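Local atomic coordinates of serine-rich Repeat Adhesion Glycoprotein (Srr1) (Streptococcus agalactiae, PDB entry 4MBO), a protein that binds fibrinogen as a serine-rich repeat glycoprotein adhesin of the bacterial surface. Residues A52-G57 / R108-L113; Q192-G197 / N276-T281; V230-T235 / T282-L287. All coordinates share one frame; numbering follows the deposited sequence. Where two conformers were deposited one is given.

How the interactions relate
Distance in sequence is bridged here in two separate parts of a chain rich in strand and almost without helix. Interaction 1 falls in the range assigned to a bacterial Ig domain, while interactions 2 and 3 share the range of the fibrinogen-binding adhesin C-terminus on the other side of the chain's centre; centres of interactions 1 and 2 are 59 Å apart. Interactions 2 and 3, with centres 11 Å apart, form one continuous system. Strand 186-202 pairs with strand 283-290, and Ser-283 OG is hydrogen-bonded to Asn-194 O at 2.6 Å. Bound calcium lies about 8 Å from Gly-197 and about 9 Å from the side chain of Ser-283.

Interaction 1: A52-G57 / R108-L113; sequences ASVNEG and RYASTL
Glu-56 and Arg-108 supply the charged part of this contact, in which a loop is fastened to a short helical turn. Their side chains run side by side in the same direction, and Arg-108 NE donates to Glu-56 OE1 at 2.9 Å in a salt bridge. The bond is bent (145° at the hydrogen); NE comes from above the carboxylate plane, and the two flat groups are turned 62° against each other. Glu-56 OE2 also lies 2.9 Å from Arg-108 NH2, giving each oxygen a guanidinium nitrogen close by. The glutamate has CG anti to the backbone N (chi1 176°), and the chain beyond is extended.

Apolar packing is confined to a small patch, where Val-54 CG2 meets Ala-110 CB at 3.9 Å. Beside it, the CA-H of Ser-111 points to Val-54 O, with CA and O 3.3 Å apart. Ser-111 turns its hydroxyl back into its own turn, OG donating to Arg-108 O at 2.6 Å on a carbonyl lone pair, while CB packs against the loop backbone at Val-54 O and Glu-56 N.

Water mediates the remaining polar contacts. One molecule accepts from Val-54 N at 3.0 Å and sits close to both Ala-110 O and Leu-113 O. A second lies between Val-54 O, at 2.8 Å, and Ser-111 O, at 2.9 Å, so solvent joins backbone groups that do not meet directly.

Both segments are crossings between the two sheets of an Ig-like sandwich. Loop 52-57 leads from strand 43-51 to strand 59-64, and helix 108-111 from strand 101-106 toward strand 116-126; Leu-90 of strand 89-95 packs against Ala-110 and Leu-113.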
loop_
_atom_site.group_PDB
_atom_site.type_symbol
_atom_site.label_atom_id
_atom_site.label_comp_id
_atom_site.label_asym_id
_atom_site.label_seq_id
_atom_site.Cartn_x
_atom_site.Cartn_y
_atom_site.Cartn_z
ATOM N N ALA A 52 -28.570 -3.910 24.120
ATOM C CA ALA A 52 -30.023 -3.807 24.357
ATOM C C ALA A 52 -30.695 -2.684 23.580
ATOM O O ALA A 52 -31.767 -2.867 22.987
ATOM C CB ALA A 52 -30.288 -3.650 25.844
ATOM N N SER A 53 -30.099 -1.510 23.619
ATOM C CA SER A 53 -30.637 -0.394 22.883
ATOM C C SER A 53 -29.581 0.672 22.732
ATOM O O SER A 53 -28.628 0.727 23.506
ATOM C CB SER A 53 -31.878 0.179 23.570
ATOM O OG SER A 53 -31.526 0.964 24.688
ATOM N N VAL A 54 -29.751 1.504 21.715
ATOM C CA VAL A 54 -28.845 2.593 21.432
ATOM C C VAL A 54 -29.610 3.850 21.028
ATOM O O VAL A 54 -30.806 3.789 20.763
ATOM C CB VAL A 54 -27.892 2.239 20.272
ATOM C CG1 VAL A 54 -27.151 0.944 20.577
ATOM C CG2 VAL A 54 -28.653 2.133 18.946
ATOM N N ASN A 55 -28.915 4.982 21.037
ATOM C CA ASN A 55 -29.448 6.259 20.580
ATOM C C ASN A 55 -28.754 6.657 19.297
ATOM O O ASN A 55 -27.571 6.338 19.109
ATOM C CB ASN A 55 -29.223 7.356 21.613
ATOM C CG ASN A 55 -30.050 7.154 22.855
ATOM O OD1 ASN A 55 -31.235 6.820 22.770
ATOM N ND2 ASN A 55 -29.447 7.377 24.016
ATOM N N GLU A 56 -29.491 7.346 18.426
ATOM C CA GLU A 56 -28.994 7.859 17.190
ATOM C C GLU A 56 -27.791 8.718 17.511
ATOM O O GLU A 56 -27.856 9.608 18.373
ATOM C CB GLU A 56 -30.041 8.729 16.424
ATOM C CG GLU A 56 -29.450 9.340 15.141
ATOM C CD GLU A 56 -30.430 10.189 14.298
ATOM O OE1 GLU A 56 -31.578 10.377 14.721
ATOM O OE2 GLU A 56 -30.011 10.708 13.220
ATOM N N GLY A 57 -26.702 8.451 16.828
ATOM C CA GLY A 57 -25.495 9.252 16.988
ATOM C C GLY A 57 -24.532 8.733 18.020
ATOM O O GLY A 57 -23.415 9.257 18.123
ATOM N N ARG A 108 -30.585 6.266 13.125
ATOM C CA ARG A 108 -31.915 6.510 13.656
ATOM C C ARG A 108 -32.665 5.172 13.675
ATOM O O ARG A 108 -33.305 4.819 14.659
ATOM C CB ARG A 108 -32.658 7.550 12.777
ATOM C CG ARG A 108 -34.025 7.963 13.285
ATOM C CD ARG A 108 -34.560 9.254 12.622
ATOM N NE ARG A 108 -33.563 10.342 12.653
ATOM C CZ ARG A 108 -33.134 11.048 11.607
ATOM N NH1 ARG A 108 -33.692 10.943 10.398
ATOM N NH2 ARG A 108 -32.209 11.970 11.798
ATOM N N TYR A 109 -32.525 4.411 12.597
ATOM C CA TYR A 109 -33.192 3.097 12.526
ATOM C C TYR A 109 -32.768 2.217 13.708
ATOM O O TYR A 109 -33.600 1.623 14.395
ATOM C CB TYR A 109 -32.908 2.402 11.206
ATOM C CG TYR A 109 -33.359 0.935 11.225
ATOM C CD1 TYR A 109 -34.708 0.605 11.193
ATOM C CD2 TYR A 109 -32.435 -0.097 11.308
ATOM C CE1 TYR A 109 -35.127 -0.708 11.220
ATOM C CE2 TYR A 109 -32.845 -1.419 11.327
ATOM C CZ TYR A 109 -34.202 -1.722 11.284
ATOM O OH TYR A 109 -34.666 -3.037 11.318
ATOM N N ALA A 110 -31.461 2.166 13.977
ATOM C CA ALA A 110 -30.995 1.374 15.101
ATOM C C ALA A 110 -31.605 1.798 16.428
ATOM O O ALA A 110 -31.861 0.964 17.266
ATOM C CB ALA A 110 -29.466 1.421 15.192
ATOM N N SER A 111 -31.805 3.108 16.629
ATOM C CA SER A 111 -32.364 3.629 17.878
ATOM C C SER A 111 -33.826 3.204 18.137
ATOM O O SER A 111 -34.296 3.323 19.258
ATOM C CB SER A 111 -32.236 5.175 17.951
ATOM O OG SER A 111 -33.094 5.843 17.015
ATOM N N THR A 112 -34.500 2.667 17.117
ATOM C CA THR A 112 -35.893 2.206 17.243
ATOM C C THR A 112 -35.973 0.746 17.675
ATOM O O THR A 112 -37.044 0.255 18.022
ATOM C CB THR A 112 -36.683 2.322 15.911
ATOM O OG1 THR A 112 -36.186 1.392 14.930
ATOM C CG2 THR A 112 -36.623 3.729 15.355
ATOM N N LEU A 113 -34.839 0.051 17.667
ATOM C CA LEU A 113 -34.821 -1.368 17.970
ATOM C C LEU A 113 -34.499 -1.719 19.401
ATOM O O LEU A 113 -34.086 -0.880 20.210
ATOM C CB LEU A 113 -33.778 -2.055 17.086
ATOM C CG LEU A 113 -33.894 -1.813 15.584
ATOM C CD1 LEU A 113 -32.738 -2.477 14.871
ATOM C CD2 LEU A 113 -35.215 -2.327 15.035
HETATM O O HOH W 1 -32.121 0.910 20.012
HETATM O O HOH W 2 -33.212 3.043 21.949
#

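Interaction 2: Q192-G197 / N276-T281; sequences QINPEG and NSISST
Ile-278 and Asn-194 meet where an antiparallel ladder is interrupted on both of its strands. Strand 186-202 leaves the regular pattern through a type I turn from Asn-194 to Gly-197, and opposite it residues 279-282 separate the short strand 277-278 from strand 283-290. Pairing is kept on either side of the break, Ile-193 bonding to Tyr-284 and Ile-278 to Met-200 through their backbones.

Ile-278 points toward the turn, and its CG2 branch comes within 4.4 Å of Asn-194 ND2. At Ser-279 the side chain turns away and the carbonyl does the touching. Ser-279 O lies 3.3 Å from Asn-194 ND2, but the angle is too poor for a hydrogen bond. The amide donates instead to Thr-282 O, three residues further on, while Asn-194 OD1 accepts from Asn-172 ND2 and Lys-198 N. The CB of Asn-194 points toward the opposite loop, and CG is anti to the backbone N (chi1 -163°). Bonds at both ends of the amide would hold this buried group in a fixed rotation.

Ser-280 then runs closest to the turn, its CA 4.6 Å from that of Gly-197. Its N bonds to Glu-199 OE2, and its CB rests 3.5 Å from Gly-197 O. Gly-197 has a positive phi of 63°, which by itself favours glycine, and with no side chain intervening its CA approaches Ser-280 O to 3.2 Å.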
loop_
_atom_site.group_PDB
_atom_site.type_symbol
_atom_site.label_atom_id
_atom_site.label_comp_id
_atom_site.label_asym_id
_atom_site.label_seq_id
_atom_site.Cartn_x
_atom_site.Cartn_y
_atom_site.Cartn_z
ATOM N N GLN A 192 11.794 2.372 -8.258
ATOM C CA GLN A 192 13.068 2.663 -7.598
ATOM C C GLN A 192 14.194 2.239 -8.532
ATOM O O GLN A 192 14.249 1.092 -8.984
ATOM C CB GLN A 192 13.218 1.935 -6.293
ATOM C CG GLN A 192 12.194 2.348 -5.255
ATOM C CD GLN A 192 12.250 1.458 -4.028
ATOM O OE1 GLN A 192 12.625 0.268 -4.116
ATOM N NE2 GLN A 192 11.841 2.002 -2.885
ATOM N N ILE A 193 15.073 3.189 -8.836
ATOM C CA ILE A 193 16.241 2.956 -9.670
ATOM C C ILE A 193 17.430 2.875 -8.706
ATOM O O ILE A 193 17.689 3.786 -7.936
ATOM C CB ILE A 193 16.418 4.085 -10.702
ATOM C CG1 ILE A 193 15.285 4.031 -11.745
ATOM C CG2 ILE A 193 17.772 4.051 -11.384
ATOM C CD1 ILE A 193 14.125 4.894 -11.405
ATOM N N ASN A 194 18.143 1.752 -8.732
ATOM C CA ASN A 194 19.217 1.472 -7.789
ATOM C C ASN A 194 18.734 1.372 -6.337
ATOM O O ASN A 194 19.345 1.943 -5.433
ATOM C CB ASN A 194 20.380 2.473 -7.896
ATOM C CG ASN A 194 21.666 1.959 -7.219
ATOM O OD1 ASN A 194 21.821 0.763 -6.936
ATOM N ND2 ASN A 194 22.583 2.875 -6.942
ATOM N N PRO A 195 17.669 0.603 -6.091
ATOM C CA PRO A 195 17.249 0.439 -4.699
ATOM C C PRO A 195 18.287 -0.274 -3.803
ATOM O O PRO A 195 18.257 -0.138 -2.564
ATOM C CB PRO A 195 15.982 -0.428 -4.815
ATOM C CG PRO A 195 16.106 -1.131 -6.095
ATOM C CD PRO A 195 16.779 -0.124 -7.016
ATOM N N GLU A 196 19.159 -1.066 -4.408
ATOM C CA GLU A 196 20.188 -1.796 -3.666
ATOM C C GLU A 196 21.395 -0.932 -3.240
ATOM O O GLU A 196 22.222 -1.356 -2.428
ATOM C CB GLU A 196 20.698 -2.979 -4.511
ATOM C CG GLU A 196 19.631 -3.999 -4.871
ATOM C CD GLU A 196 19.351 -4.959 -3.749
ATOM O OE1 GLU A 196 20.248 -5.787 -3.469
ATOM O OE2 GLU A 196 18.255 -4.894 -3.150
ATOM N N GLY A 197 21.505 0.262 -3.800
ATOM C CA GLY A 197 22.639 1.130 -3.478
ATOM C C GLY A 197 23.957 0.496 -3.902
ATOM O O GLY A 197 24.891 0.382 -3.094
ATOM N N ASN A 276 26.446 6.525 -18.405
ATOM C CA ASN A 276 26.535 5.085 -18.389
ATOM C C ASN A 276 26.886 4.529 -16.978
ATOM O O ASN A 276 27.032 3.327 -16.806
ATOM C CB ASN A 276 27.577 4.604 -19.405
ATOM C CG ASN A 276 28.977 4.955 -18.980
ATOM O OD1 ASN A 276 29.229 6.067 -18.534
ATOM N ND2 ASN A 276 29.881 3.992 -19.053
ATOM N N SER A 277 26.961 5.418 -15.992
ATOM C CA SER A 277 27.327 5.037 -14.638
ATOM C C SER A 277 26.555 5.831 -13.603
ATOM O O SER A 277 26.454 7.058 -13.694
ATOM C CB SER A 277 28.827 5.274 -14.435
ATOM O OG SER A 277 29.262 4.861 -13.147
ATOM N N ILE A 278 25.992 5.114 -12.634
ATOM C CA ILE A 278 25.296 5.735 -11.510
ATOM C C ILE A 278 25.994 5.161 -10.286
ATOM O O ILE A 278 26.165 3.938 -10.157
ATOM C CB ILE A 278 23.789 5.442 -11.534
ATOM C CG1 ILE A 278 23.142 6.230 -12.698
ATOM C CG2 ILE A 278 23.147 5.811 -10.198
ATOM C CD1 ILE A 278 21.690 5.915 -12.970
ATOM N N SER A 279 26.425 6.039 -9.388
ATOM C CA SER A 279 27.167 5.582 -8.224
ATOM C C SER A 279 26.305 4.874 -7.192
ATOM O O SER A 279 25.079 5.005 -7.161
ATOM C CB SER A 279 27.949 6.720 -7.572
ATOM O OG SER A 279 27.093 7.658 -6.976
ATOM N N SER A 280 26.972 4.161 -6.302
ATOM C CA SER A 280 26.278 3.384 -5.265
ATOM C C SER A 280 25.422 4.237 -4.352
ATOM O O SER A 280 24.437 3.735 -3.828
ATOM C CB SER A 280 27.267 2.570 -4.437
ATOM O OG SER A 280 28.187 3.423 -3.793
ATOM N N THR A 281 25.808 5.493 -4.158
ATOM C CA THR A 281 25.099 6.414 -3.274
ATOM C C THR A 281 24.017 7.238 -3.946
ATOM O O THR A 281 23.396 8.101 -3.310
ATOM C CB THR A 281 26.104 7.358 -2.578
ATOM O OG1 THR A 281 26.951 7.937 -3.566
ATOM C CG2 THR A 281 26.959 6.564 -1.619
#

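Interaction 3: V230-T235 / T282-L287; sequences VKILKT and TSYVVL
Lys-234 and Tyr-284 face each other as a non-hydrogen-bonded pair, their side chains crossing at a slant on the same face of the sheet. The lysine CG, anti to the backbone N (chi1 180°), stands 3.7 Å from CE1 of Tyr-284, and the chain stays extended to CD, which also lies near CE1. Leu-233 O lies at the edge of this ring, near its plane. Beyond the pair, Tyr-284 stacks on Trp-273 and meets Tyr-260 edge-to-face.

The same face continues with Ile-232 and Val-286, whose CG1 and CG2 branches approach to 4.3 Å, and Val-286 turns its other methyl, CG1, toward Val-230 CG1 at 4.1 Å. On the opposite face Leu-287 touches two partners of the neighbouring strand. It runs alongside Lys-231 in the same direction, whereas Leu-233 cuts across it, with CD1 against CD1 at 3.9 Å. The bend of Lys-231 at chi3 (64°) brings CE to 4.1 Å from Leu-287 CD1.

Three hydrogen-bonded pairs, Lys-231 with Leu-287, Leu-233 with Val-285 and Thr-235 with Ser-283, hold these side chains in register through six backbone bonds. The buried hydroxyls of the last pair bond to other parts of the fold, Ser-283 OG to Asn-194 O and Thr-235 OG1 to Glu-252 O.

Strand 283-290 also pairs with strand 186-202 along its other edge. With Ile-271 of a second sheet packed on Ile-232 and Val-286, this is the regular antiparallel ladder of a beta sandwich.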
loop_
_atom_site.group_PDB
_atom_site.type_symbol
_atom_site.label_atom_id
_atom_site.label_comp_id
_atom_site.label_asym_id
_atom_site.label_seq_id
_atom_site.Cartn_x
_atom_site.Cartn_y
_atom_site.Cartn_z
ATOM N N VAL A 230 4.395 12.709 -13.879
ATOM C CA VAL A 230 5.687 12.099 -13.577
ATOM C C VAL A 230 6.540 13.019 -12.728
ATOM O O VAL A 230 6.699 14.192 -13.050
ATOM C CB VAL A 230 6.481 11.813 -14.882
ATOM C CG1 VAL A 230 7.829 11.175 -14.581
ATOM C CG2 VAL A 230 5.685 10.923 -15.821
ATOM N N LYS A 231 7.084 12.462 -11.651
ATOM C CA LYS A 231 7.975 13.185 -10.743
ATOM C C LYS A 231 9.166 12.273 -10.521
ATOM O O LYS A 231 9.016 11.062 -10.352
ATOM C CB LYS A 231 7.288 13.509 -9.392
ATOM C CG LYS A 231 8.172 14.258 -8.396
ATOM C CD LYS A 231 7.411 14.851 -7.186
ATOM C CE LYS A 231 6.777 13.781 -6.316
ATOM N NZ LYS A 231 6.135 14.356 -5.075
ATOM N N ILE A 232 10.370 12.857 -10.545
ATOM C CA ILE A 232 11.621 12.123 -10.340
ATOM C C ILE A 232 12.377 12.729 -9.160
ATOM O O ILE A 232 12.644 13.939 -9.119
ATOM C CB ILE A 232 12.511 12.133 -11.606
ATOM C CG1 ILE A 232 11.683 11.753 -12.820
ATOM C CG2 ILE A 232 13.740 11.262 -11.408
ATOM C CD1 ILE A 232 12.433 11.787 -14.128
ATOM N N LEU A 233 12.699 11.878 -8.198
ATOM C CA LEU A 233 13.421 12.261 -7.004
ATOM C C LEU A 233 14.741 11.533 -6.901
ATOM O O LEU A 233 14.888 10.426 -7.401
ATOM C CB LEU A 233 12.586 11.945 -5.736
ATOM C CG LEU A 233 11.176 12.473 -5.727
ATOM C CD1 LEU A 233 10.443 11.970 -4.500
ATOM C CD2 LEU A 233 11.134 13.983 -5.785
ATOM N N LYS A 234 15.732 12.191 -6.288
ATOM C CA LYS A 234 17.061 11.596 -6.073
ATOM C C LYS A 234 17.321 11.490 -4.566
ATOM O O LYS A 234 17.059 12.443 -3.803
ATOM C CB LYS A 234 18.167 12.436 -6.737
ATOM C CG LYS A 234 19.577 11.892 -6.555
ATOM C CD LYS A 234 20.591 12.780 -7.264
ATOM C CE LYS A 234 22.018 12.450 -6.873
ATOM N NZ LYS A 234 22.276 12.769 -5.448
ATOM N N THR A 235 17.855 10.342 -4.147
ATOM C CA THR A 235 18.169 10.085 -2.733
ATOM C C THR A 235 19.214 8.953 -2.603
ATOM O O THR A 235 19.467 8.213 -3.555
ATOM C CB THR A 235 16.882 9.677 -1.940
ATOM O OG1 THR A 235 17.110 9.781 -0.532
ATOM C CG2 THR A 235 16.448 8.289 -2.319
ATOM N N THR A 282 23.740 6.942 -5.209
ATOM C CA THR A 282 22.697 7.633 -5.932
ATOM C C THR A 282 21.589 6.670 -6.313
ATOM O O THR A 282 21.841 5.681 -7.034
ATOM C CB THR A 282 23.228 8.241 -7.237
ATOM O OG1 THR A 282 24.194 9.247 -6.924
ATOM C CG2 THR A 282 22.130 8.849 -8.069
ATOM N N SER A 283 20.384 6.953 -5.829
ATOM C CA SER A 283 19.189 6.215 -6.239
ATOM C C SER A 283 18.153 7.223 -6.724
ATOM O O SER A 283 18.181 8.408 -6.334
ATOM C CB SER A 283 18.612 5.388 -5.092
ATOM O OG SER A 283 19.554 4.423 -4.620
ATOM N N TYR A 284 17.299 6.814 -7.649
ATOM C CA TYR A 284 16.228 7.673 -8.110
ATOM C C TYR A 284 14.892 6.984 -7.870
ATOM O O TYR A 284 14.805 5.763 -7.822
ATOM C CB TYR A 284 16.332 8.007 -9.596
ATOM C CG TYR A 284 17.574 8.771 -9.972
ATOM C CD1 TYR A 284 17.674 10.127 -9.726
ATOM C CD2 TYR A 284 18.643 8.130 -10.553
ATOM C CE1 TYR A 284 18.812 10.837 -10.029
ATOM C CE2 TYR A 284 19.778 8.830 -10.905
ATOM C CZ TYR A 284 19.864 10.176 -10.638
ATOM O OH TYR A 284 21.018 10.867 -10.966
ATOM N N VAL A 285 13.865 7.787 -7.646
ATOM C CA VAL A 285 12.506 7.303 -7.509
ATOM C C VAL A 285 11.684 8.048 -8.568
ATOM O O VAL A 285 11.669 9.277 -8.616
ATOM C CB VAL A 285 11.959 7.552 -6.119
ATOM C CG1 VAL A 285 10.554 7.027 -6.032
ATOM C CG2 VAL A 285 12.861 6.924 -5.059
ATOM N N VAL A 286 10.994 7.294 -9.418
ATOM C CA VAL A 286 10.125 7.850 -10.436
ATOM C C VAL A 286 8.688 7.555 -10.031
ATOM O O VAL A 286 8.296 6.372 -9.889
ATOM C CB VAL A 286 10.384 7.261 -11.827
ATOM C CG1 VAL A 286 9.387 7.879 -12.809
ATOM C CG2 VAL A 286 11.826 7.483 -12.246
ATOM N N LEU A 287 7.891 8.588 -9.793
ATOM C CA LEU A 287 6.502 8.408 -9.425
ATOM C C LEU A 287 5.643 8.714 -10.629
ATOM O O LEU A 287 5.773 9.778 -11.229
ATOM C CB LEU A 287 6.101 9.312 -8.281
ATOM C CG LEU A 287 6.891 9.144 -6.973
ATOM C CD1 LEU A 287 8.135 9.989 -6.939
ATOM C CD2 LEU A 287 5.959 9.530 -5.836
#